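Local coordinates for Ras GTPase-activating-like protein IQGAP2 (Homo sapiens, PDB 4EZA), which probably contributes to signalling by binding phosphoinositides through an atypical lipid-binding domain with a pseudo C2 fold, at residues A92-F97 with N105-L110. Residues are numbered along the deposited sequence; the frame is centred on the assembly and turned at random.
Sequences AVMKMF and NLLIYL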
ATOM      1  N   ALA A  92      -1.337  10.078 -10.238  1.00 12.54           N
ATOM      2  CA  ALA A  92      -0.378   8.969 -10.343  1.00 11.89           C
ATOM      3  C   ALA A  92       0.032   8.361  -8.999  1.00 11.19           C
ATOM      4  O   ALA A  92       0.410   7.190  -8.935  1.00 10.70           O
ATOM      5  CB  ALA A  92       0.850   9.422 -11.098  1.00 12.65           C
ATOM      6  N   VAL A  93       0.029   9.182  -7.958  1.00 10.99           N
ATOM      7  CA  VAL A  93       0.543   8.785  -6.645  1.00 11.72           C
ATOM      8  C   VAL A  93      -0.354   9.262  -5.517  1.00 12.07           C
ATOM      9  O   VAL A  93      -1.119  10.222  -5.672  1.00 12.94           O
ATOM     10  CB  VAL A  93       2.001   9.304  -6.417  1.00 12.39           C
ATOM     11  CG1 VAL A  93       2.963   8.767  -7.471  1.00 12.48           C
ATOM     12  CG2 VAL A  93       2.034  10.818  -6.406  1.00 13.06           C
ATOM     13  N   MET A  94      -0.210   8.617  -4.360  1.00 12.09           N
ATOM     14  CA  MET A  94      -1.025   8.941  -3.211  1.00 13.13           C
ATOM     15  C   MET A  94      -0.320   8.557  -1.931  1.00 12.68           C
ATOM     16  O   MET A  94       0.486   7.622  -1.917  1.00 12.40           O
ATOM     17  CB  MET A  94      -2.371   8.232  -3.313  1.00 13.70           C
ATOM     18  CG  MET A  94      -2.287   6.745  -3.314  1.00 16.97           C
ATOM     19  SD  MET A  94      -3.894   5.973  -3.499  1.00 27.40           S
ATOM     20  CE  MET A  94      -4.733   6.700  -2.208  1.00 11.64           C
ATOM     21  N   LYS A  95      -0.603   9.288  -0.860  1.00 12.45           N
ATOM     22  CA  LYS A  95      -0.091   8.956   0.471  1.00 13.27           C
ATOM     23  C   LYS A  95      -1.064   7.983   1.124  1.00 12.67           C
ATOM     24  O   LYS A  95      -2.044   8.409   1.742  1.00 13.93           O
ATOM     25  CB  LYS A  95       0.069  10.222   1.320  1.00 14.96           C
ATOM     26  CG  LYS A  95       1.151  11.169   0.828  1.00 18.19           C
ATOM     27  CD  LYS A  95       2.552  10.571   0.910  1.00 22.90           C
ATOM     28  CE  LYS A  95       3.174  10.675   2.293  1.00 25.35           C
ATOM     29  NZ  LYS A  95       3.814  11.992   2.614  1.00 27.81           N
ATOM     30  N   MET A  96      -0.819   6.685   0.925  1.00 11.79           N
ATOM     31  CA  MET A  96      -1.684   5.610   1.409  1.00 12.44           C
ATOM     32  C   MET A  96      -1.713   5.597   2.938  1.00 13.23           C
ATOM     33  O   MET A  96      -2.760   5.308   3.553  1.00 13.15           O
ATOM     34  CB  MET A  96      -1.188   4.271   0.849  1.00 12.76           C
ATOM     35  CG  MET A  96      -1.892   3.013   1.347  1.00 12.67           C
ATOM     36  SD  MET A  96      -1.259   1.536   0.544  1.00 15.43           S
ATOM     37  CE  MET A  96       0.313   1.322   1.350  1.00 15.17           C
ATOM     38  N   PHE A  97      -0.577   5.940   3.533  1.00 14.34           N
ATOM     39  CA  PHE A  97      -0.484   6.278   4.946  1.00 15.90           C
ATOM     40  C   PHE A  97       0.211   7.622   5.042  1.00 17.68           C
ATOM     41  O   PHE A  97       0.755   8.105   4.055  1.00 17.95           O
ATOM     42  CB  PHE A  97       0.283   5.215   5.731  1.00 15.55           C
ATOM     43  CG  PHE A  97      -0.384   3.869   5.727  1.00 14.99           C
ATOM     44  CD1 PHE A  97      -1.509   3.637   6.524  1.00 14.83           C
ATOM     45  CD2 PHE A  97       0.087   2.839   4.930  1.00 15.00           C
ATOM     46  CE1 PHE A  97      -2.123   2.388   6.535  1.00 15.19           C
ATOM     47  CE2 PHE A  97      -0.550   1.581   4.923  1.00 17.33           C
ATOM     48  CZ  PHE A  97      -1.649   1.367   5.738  1.00 15.06           C
ATOM     49  N   ASN A 105      -1.584   3.270 -10.031  1.00  9.00           N
ATOM     50  CA  ASN A 105      -1.759   2.206 -11.016  1.00 10.34           C
ATOM     51  C   ASN A 105      -1.218   0.886 -10.526  1.00  9.96           C
ATOM     52  O   ASN A 105      -1.878  -0.145 -10.664  1.00 10.93           O
ATOM     53  CB  ASN A 105      -1.157   2.578 -12.374  1.00 12.18           C
ATOM     54  CG  ASN A 105      -2.045   3.548 -13.154  1.00 15.49           C
ATOM     55  OD1 ASN A 105      -3.154   3.910 -12.718  1.00 21.87           O
ATOM     56  ND2 ASN A 105      -1.568   3.961 -14.320  1.00 21.60           N
ATOM     57  N   LEU A 106      -0.018   0.912  -9.952  1.00  9.02           N
ATOM     58  CA  LEU A 106       0.595  -0.326  -9.499  1.00  9.70           C
ATOM     59  C   LEU A 106      -0.052  -0.857  -8.225  1.00  9.91           C
ATOM     60  O   LEU A 106      -0.081  -2.073  -8.022  1.00 10.08           O
ATOM     61  CB  LEU A 106       2.107  -0.164  -9.340  1.00  9.70           C
ATOM     62  CG  LEU A 106       2.795   0.161 -10.667  1.00 10.02           C
ATOM     63  CD1 LEU A 106       4.268   0.374 -10.374  1.00 12.54           C
ATOM     64  CD2 LEU A 106       2.635  -0.958 -11.698  1.00 13.96           C
ATOM     65  N   LEU A 107      -0.596   0.044  -7.402  1.00  9.07           N
ATOM     66  CA  LEU A 107      -1.378  -0.374  -6.241  1.00  9.83           C
ATOM     67  C   LEU A 107      -2.648  -1.104  -6.684  1.00  9.53           C
ATOM     68  O   LEU A 107      -2.980  -2.138  -6.126  1.00 10.10           O
ATOM     69  CB  LEU A 107      -1.701   0.816  -5.353  1.00 10.41           C
ATOM     70  CG  LEU A 107      -2.513   0.461  -4.109  1.00 10.86           C
ATOM     71  CD1 LEU A 107      -1.733  -0.436  -3.169  1.00 13.26           C
ATOM     72  CD2 LEU A 107      -2.939   1.775  -3.479  1.00 13.17           C
ATOM     73  N   ILE A 108      -3.343  -0.582  -7.698  1.00  9.32           N
ATOM     74  CA  ILE A 108      -4.549  -1.240  -8.208  1.00 10.69           C
ATOM     75  C   ILE A 108      -4.206  -2.670  -8.632  1.00 11.75           C
ATOM     76  O   ILE A 108      -4.908  -3.631  -8.258  1.00 12.43           O
ATOM     77  CB  ILE A 108      -5.168  -0.434  -9.353  1.00 10.58           C
ATOM     78  CG1 ILE A 108      -5.750   0.879  -8.830  1.00 11.11           C
ATOM     79  CG2 ILE A 108      -6.286  -1.253 -10.031  1.00 12.34           C
ATOM     80  CD1 ILE A 108      -6.054   1.879  -9.914  1.00 11.78           C
ATOM     81  N   TYR A 109      -3.104  -2.820  -9.365  1.00 12.06           N
ATOM     82  CA  TYR A 109      -2.674  -4.148  -9.827  1.00 13.76           C
ATOM     83  C   TYR A 109      -2.318  -5.056  -8.647  1.00 13.59           C
ATOM     84  O   TYR A 109      -2.688  -6.236  -8.634  1.00 14.39           O
ATOM     85  CB  TYR A 109      -1.487  -4.013 -10.798  1.00 15.23           C
ATOM     86  CG  TYR A 109      -0.828  -5.329 -11.225  1.00 19.17           C
ATOM     87  CD1 TYR A 109      -1.310  -6.035 -12.322  1.00 21.27           C
ATOM     88  CD2 TYR A 109       0.272  -5.862 -10.531  1.00 20.76           C
ATOM     89  CE1 TYR A 109      -0.729  -7.241 -12.731  1.00 23.59           C
ATOM     90  CE2 TYR A 109       0.852  -7.069 -10.929  1.00 23.71           C
ATOM     91  CZ  TYR A 109       0.349  -7.747 -12.028  1.00 24.63           C
ATOM     92  OH  TYR A 109       0.912  -8.942 -12.441  1.00 27.86           O
ATOM     93  N   LEU A 110      -1.576  -4.522  -7.681  1.00 13.55           N
ATOM     94  CA  LEU A 110      -1.207  -5.287  -6.493  1.00 13.87           C
ATOM     95  C   LEU A 110      -2.451  -5.831  -5.776  1.00 14.22           C
ATOM     96  O   LEU A 110      -2.480  -6.999  -5.356  1.00 14.87           O
ATOM     97  CB  LEU A 110      -0.383  -4.426  -5.545  1.00 13.55           C
ATOM     98  CG  LEU A 110       0.261  -5.159  -4.374  1.00 13.74           C
ATOM     99  CD1 LEU A 110       1.476  -5.876  -4.860  1.00 19.04           C
ATOM    100  CD2 LEU A 110       0.623  -4.191  -3.283  1.00 15.94           C
TER
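No flat group takes part where Met94 and Met96 meet Leu107, so there is neither a face nor an edge to fill across this contact. The nearby ring of Phe97 instead packs on strands 61-68 and 71-79. What remains is a worked example of thioethers meeting a branched side chain. Two residues apart in the chain, both methionines direct their CB toward the helix, and both touch it with sulfur. SD of Met94 comes within 4.3 Å of CD2 of Leu107. From another side, SD of Met96 approaches CD1 of Leu107 at 4.2 Å and CD2 of Leu107 at 4.4 Å. CD2 thus touches both sulfurs, which approach it about a right angle apart, while CD1 meets Met96 alone. Each sulfur reaches this far because its chain is extended at chi2 (-178° in Met94, 177° in Met96); the terminal methyls then bend aside at chi3, lying farther from Leu107 than the sulfurs do. The contact is purely apolar and small. Around it, Val102 touches both methionines, Leu83 and Met86 of helix 80-88 meet Met94, and Leu78 packs on Leu107. Met96 also belongs, with Phe97, to a classic beta bulge, two residues facing Val100 of the neighbouring strand. Hairpin 93-103 and the following helix 104-112 are thereby joined by hydrophobic packing in the buried interior of the pseudo C2 fold.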